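Long-range contacts in diaminobutyrate-pyruvate transaminase and L-2,4-diaminobutyrate decarboxylase (Vibrio parahaemolyticus, PDB 2QMA), which probably acts through pyridoxal phosphate as a transaminase and carbon-carbon lyase, this chain being its C-terminal, glutamate decarboxylase-like domain: residues A296-A300 with H324-Y328; I104-P110 with K469-N474. Numbering follows the deposited sequence.

Contact 1: A296-A300 with H324-Y328; sequences AYGGA and HKLFY
Two loops that follow the neighbouring parallel strands 290-295 and 318-322 of the large mixed sheet lie side by side here. Residues 296-300 curl from a loop into a short 3-10 segment that includes Gly299 and Ala300. Lys325 to Tyr328 form a type I beta turn, closed by Tyr328 N to Lys325 O at 3.1 Å, with Tyr328 at its far end in the left-handed region (65°/16°). The CA atoms of Tyr297 and Lys325 are 6.3 Å apart, and those of Ala300 and Leu326 6.0 Å.

Apolar packing dominates. The small Ala300 points its CB between two larger side chains, 3.6 Å from Leu326 CB and 3.7 Å from Phe327 CE2. It makes a CH-pi contact over the Phe327 ring face, with CB 4.1 Å from the centroid and 29° off the normal. Leu326 reaches Tyr297 (chi1 t) through CD2, 4.0 Å from CE1, while Tyr297 OH bonds to Ser425.

Lys325 (m, t, t, p) lays its methylene chain against Ala296: CD is 3.4 Å from Ala296 O and 4.1 Å from Ala296 CB, and its NZ forms a salt bridge with Asp322.

The polar link is a single water. It accepts from Leu326 N at 2.9 Å and lies 2.7 Å from Ala296 O and 2.9 Å from Tyr297 O, serving backbone groups that the apolar side chains cannot.

Lys325 is the predicted attachment point for pyridoxal phosphate, which is not attached here, so the pairing is consistent with the cofactor site of a fold-type I decarboxylase, at the carboxyl ends of its parallel strands.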
# COMPACT_ATOMS: atom_id res chain seq x y z
N ALA A 296 -16.47 -0.10 2.26
CA ALA A 296 -15.27 -0.07 3.10
C ALA A 296 -15.65 -0.35 4.56
O ALA A 296 -15.02 -1.20 5.19
CB ALA A 296 -14.47 1.25 2.92
N TYR A 297 -16.71 0.29 5.05
CA TYR A 297 -17.24 0.05 6.38
C TYR A 297 -18.19 -1.18 6.49
O TYR A 297 -17.82 -2.20 7.08
CB TYR A 297 -17.88 1.35 6.90
CG TYR A 297 -18.46 1.34 8.32
CD1 TYR A 297 -18.26 0.26 9.22
CD2 TYR A 297 -19.18 2.46 8.78
CE1 TYR A 297 -18.80 0.30 10.54
CE2 TYR A 297 -19.71 2.51 10.08
CZ TYR A 297 -19.53 1.43 10.94
OH TYR A 297 -20.08 1.55 12.19
N GLY A 298 -19.38 -1.10 5.89
CA GLY A 298 -20.45 -2.08 6.12
C GLY A 298 -20.43 -3.31 5.23
O GLY A 298 -21.29 -4.19 5.35
N GLY A 299 -19.44 -3.39 4.35
CA GLY A 299 -19.26 -4.58 3.52
C GLY A 299 -19.15 -5.82 4.39
O GLY A 299 -19.61 -6.88 3.98
N ALA A 300 -18.58 -5.67 5.60
CA ALA A 300 -18.41 -6.81 6.54
C ALA A 300 -19.73 -7.48 6.93
O ALA A 300 -19.76 -8.68 7.27
CB ALA A 300 -17.61 -6.37 7.82
N HIS A 324 -9.25 -4.00 6.73
CA HIS A 324 -8.62 -3.36 7.86
C HIS A 324 -9.56 -2.43 8.57
O HIS A 324 -9.14 -1.64 9.39
CB HIS A 324 -7.28 -2.69 7.50
CG HIS A 324 -7.36 -1.68 6.40
ND1 HIS A 324 -8.08 -0.50 6.52
CD2 HIS A 324 -6.76 -1.64 5.19
CE1 HIS A 324 -7.92 0.21 5.42
NE2 HIS A 324 -7.14 -0.46 4.59
N LYS A 325 -10.85 -2.51 8.24
CA LYS A 325 -11.86 -1.89 9.06
C LYS A 325 -12.56 -2.99 9.91
O LYS A 325 -11.96 -3.54 10.86
CB LYS A 325 -12.82 -1.01 8.23
CG LYS A 325 -12.17 0.30 7.73
CD LYS A 325 -13.05 1.04 6.74
CE LYS A 325 -12.64 2.48 6.53
NZ LYS A 325 -11.42 2.76 5.72
N LEU A 326 -13.78 -3.35 9.55
CA LEU A 326 -14.58 -4.20 10.42
C LEU A 326 -14.19 -5.69 10.34
O LEU A 326 -14.64 -6.50 11.15
CB LEU A 326 -16.05 -4.00 10.06
CG LEU A 326 -17.21 -4.20 11.01
CD1 LEU A 326 -17.01 -3.66 12.43
CD2 LEU A 326 -18.51 -3.67 10.31
N PHE A 327 -13.33 -6.05 9.38
CA PHE A 327 -12.78 -7.43 9.38
C PHE A 327 -11.54 -7.60 10.29
O PHE A 327 -10.97 -8.70 10.40
CB PHE A 327 -12.36 -7.85 7.98
CG PHE A 327 -13.50 -8.12 7.00
CD1 PHE A 327 -13.91 -9.43 6.71
CD2 PHE A 327 -14.08 -7.07 6.28
CE1 PHE A 327 -14.92 -9.69 5.75
CE2 PHE A 327 -15.07 -7.30 5.35
CZ PHE A 327 -15.49 -8.61 5.07
N TYR A 328 -11.13 -6.51 10.94
CA TYR A 328 -10.03 -6.51 11.93
C TYR A 328 -8.62 -6.86 11.44
O TYR A 328 -7.74 -7.17 12.25
CB TYR A 328 -10.39 -7.47 13.06
CG TYR A 328 -11.76 -7.20 13.65
CD1 TYR A 328 -12.00 -6.02 14.37
CD2 TYR A 328 -12.77 -8.16 13.57
CE1 TYR A 328 -13.25 -5.78 14.97
CE2 TYR A 328 -14.04 -7.93 14.19
CZ TYR A 328 -14.26 -6.72 14.86
OH TYR A 328 -15.48 -6.47 15.45
O HOH W 1 -15.15 -3.23 6.95

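Contact 2: I104-P110 with K469-N474; sequences IAHLHTP and KFTILN
The interface between the small C-terminal antiparallel sheet and a loop leading to helix 113-125 borders the probable cofactor pocket of this fold-type I enzyme: about 4 Å separates the nearest side-chain atoms of Leu107 and Lys325. Residues 104-110 run irregularly along the end of strand 465-471, with Ala105 and Phe470 CA atoms 5.2 Å apart and Thr109 and Leu473 6.5 Å.

Thr471 ties the two together. Its N donates to Ile104 O (2.8 Å) and its OG1, with CB toward the loop and chi1 m, to Ala105 O (2.7 Å). An inverse gamma turn centred on Leu107, closed by a weak His108 N to His106 O bond (2.8 Å), redirects the loop. Branched side chains fill the gaps: Ile104 CG2 is 3.7 Å from Phe470 CD1, and Leu473 CD1 lies 3.8 Å from Thr109 CA. His106 NE2 turns to Asp133 of the second subunit, Lys469 NZ forms a salt bridge with Asp270, and a water links His106 ND1 (2.8 Å) to Lys469 NZ (3.0 Å).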
# COMPACT_ATOMS: atom_id res chain seq x y z
N ILE A 104 -11.94 4.82 20.51
CA ILE A 104 -13.27 4.49 20.01
C ILE A 104 -13.81 5.55 19.07
O ILE A 104 -15.03 5.78 19.04
CB ILE A 104 -14.26 4.25 21.23
CG1 ILE A 104 -15.43 3.37 20.80
CG2 ILE A 104 -14.71 5.56 21.84
CD1 ILE A 104 -16.28 2.73 21.96
N ALA A 105 -12.93 6.18 18.29
CA ALA A 105 -13.28 7.34 17.48
C ALA A 105 -13.65 7.00 16.02
O ALA A 105 -14.68 7.47 15.51
CB ALA A 105 -12.14 8.34 17.47
N HIS A 106 -12.79 6.22 15.37
CA HIS A 106 -12.71 6.14 13.90
C HIS A 106 -12.75 4.71 13.41
O HIS A 106 -12.75 3.76 14.21
CB HIS A 106 -11.37 6.74 13.42
CG HIS A 106 -11.08 8.10 13.97
ND1 HIS A 106 -11.93 9.17 13.79
CD2 HIS A 106 -10.02 8.57 14.67
CE1 HIS A 106 -11.41 10.24 14.37
NE2 HIS A 106 -10.26 9.90 14.92
N LEU A 107 -12.76 4.54 12.09
CA LEU A 107 -12.68 3.20 11.51
C LEU A 107 -11.24 2.74 11.51
O LEU A 107 -10.61 2.56 10.46
CB LEU A 107 -13.30 3.19 10.10
CG LEU A 107 -14.83 3.36 10.12
CD1 LEU A 107 -15.38 3.63 8.70
CD2 LEU A 107 -15.55 2.13 10.71
N HIS A 108 -10.73 2.57 12.73
CA HIS A 108 -9.34 2.26 13.00
C HIS A 108 -9.39 1.07 13.95
O HIS A 108 -9.71 1.21 15.12
CB HIS A 108 -8.65 3.45 13.65
CG HIS A 108 -7.21 3.22 13.99
ND1 HIS A 108 -6.56 3.91 14.99
CD2 HIS A 108 -6.29 2.37 13.46
CE1 HIS A 108 -5.30 3.50 15.05
NE2 HIS A 108 -5.12 2.57 14.13
N THR A 109 -9.08 -0.12 13.41
CA THR A 109 -9.47 -1.39 13.99
C THR A 109 -8.42 -2.00 14.92
O THR A 109 -7.19 -1.95 14.64
CB THR A 109 -9.92 -2.37 12.83
OG1 THR A 109 -10.88 -3.31 13.31
CG2 THR A 109 -8.76 -3.08 12.15
N PRO A 110 -8.88 -2.56 16.05
CA PRO A 110 -7.94 -3.36 16.84
C PRO A 110 -7.67 -4.67 16.05
O PRO A 110 -8.61 -5.34 15.59
CB PRO A 110 -8.69 -3.59 18.17
CG PRO A 110 -10.18 -3.55 17.79
CD PRO A 110 -10.24 -2.54 16.63
N LYS A 469 -18.51 11.35 18.59
CA LYS A 469 -18.74 10.06 17.95
C LYS A 469 -17.96 8.91 18.58
O LYS A 469 -16.75 9.02 18.85
CB LYS A 469 -18.40 10.14 16.44
CG LYS A 469 -18.46 8.79 15.73
CD LYS A 469 -18.34 8.95 14.17
CE LYS A 469 -16.94 9.37 13.74
NZ LYS A 469 -16.86 9.34 12.22
N PHE A 470 -18.68 7.82 18.78
CA PHE A 470 -18.13 6.51 19.06
C PHE A 470 -18.25 5.74 17.73
O PHE A 470 -19.34 5.66 17.13
CB PHE A 470 -18.97 5.70 20.08
CG PHE A 470 -19.01 6.25 21.50
CD1 PHE A 470 -18.07 7.14 22.01
CD2 PHE A 470 -20.00 5.75 22.37
CE1 PHE A 470 -18.15 7.58 23.39
CE2 PHE A 470 -20.07 6.16 23.72
CZ PHE A 470 -19.16 7.09 24.22
N THR A 471 -17.14 5.14 17.31
CA THR A 471 -17.14 4.08 16.31
C THR A 471 -16.81 2.77 17.02
O THR A 471 -15.64 2.48 17.36
CB THR A 471 -16.14 4.40 15.19
OG1 THR A 471 -16.52 5.66 14.62
CG2 THR A 471 -16.19 3.33 14.08
N ILE A 472 -17.86 2.02 17.34
CA ILE A 472 -17.68 0.78 18.11
C ILE A 472 -17.19 -0.37 17.22
O ILE A 472 -17.90 -0.82 16.30
CB ILE A 472 -18.96 0.36 18.86
CG1 ILE A 472 -19.55 1.54 19.65
CG2 ILE A 472 -18.64 -0.87 19.78
CD1 ILE A 472 -21.06 1.37 20.03
N LEU A 473 -15.98 -0.82 17.46
CA LEU A 473 -15.42 -1.90 16.65
C LEU A 473 -15.05 -3.10 17.46
O LEU A 473 -15.28 -4.22 17.05
CB LEU A 473 -14.21 -1.46 15.82
CG LEU A 473 -14.37 -0.43 14.69
CD1 LEU A 473 -13.03 -0.18 13.96
CD2 LEU A 473 -15.50 -0.81 13.70
N ASN A 474 -14.42 -2.85 18.60
CA ASN A 474 -13.96 -3.94 19.46
C ASN A 474 -15.20 -4.75 19.92
O ASN A 474 -16.11 -4.18 20.53
CB ASN A 474 -13.18 -3.37 20.63
CG ASN A 474 -12.54 -4.42 21.50
OD1 ASN A 474 -12.96 -5.59 21.53
ND2 ASN A 474 -11.51 -4.02 22.23
O HOH W 2 -13.10 3.15 16.91
O HOH W 3 -13.85 9.37 11.82

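Overall arrangement
Along the chain the order is 104-110, 296-300, 324-328, 469-474, so contact 1 falls within the sequence that contact 2 spans. Their centres are 11 Å apart and they touch directly: Lys325 O probably bonds to Thr109 OG1 (2.7 Å), and Tyr328 OH to Leu473 O (2.8 Å). Contact 1 sits at the ends of strands of the mixed sheet, contact 2 at the end of a strand of the small antiparallel sheet, and helix 389-411 packs on both. Together they join the two sheets beside the predicted cofactor lysine, while His108, Thr109 and Tyr328 extend the same region to the second subunit.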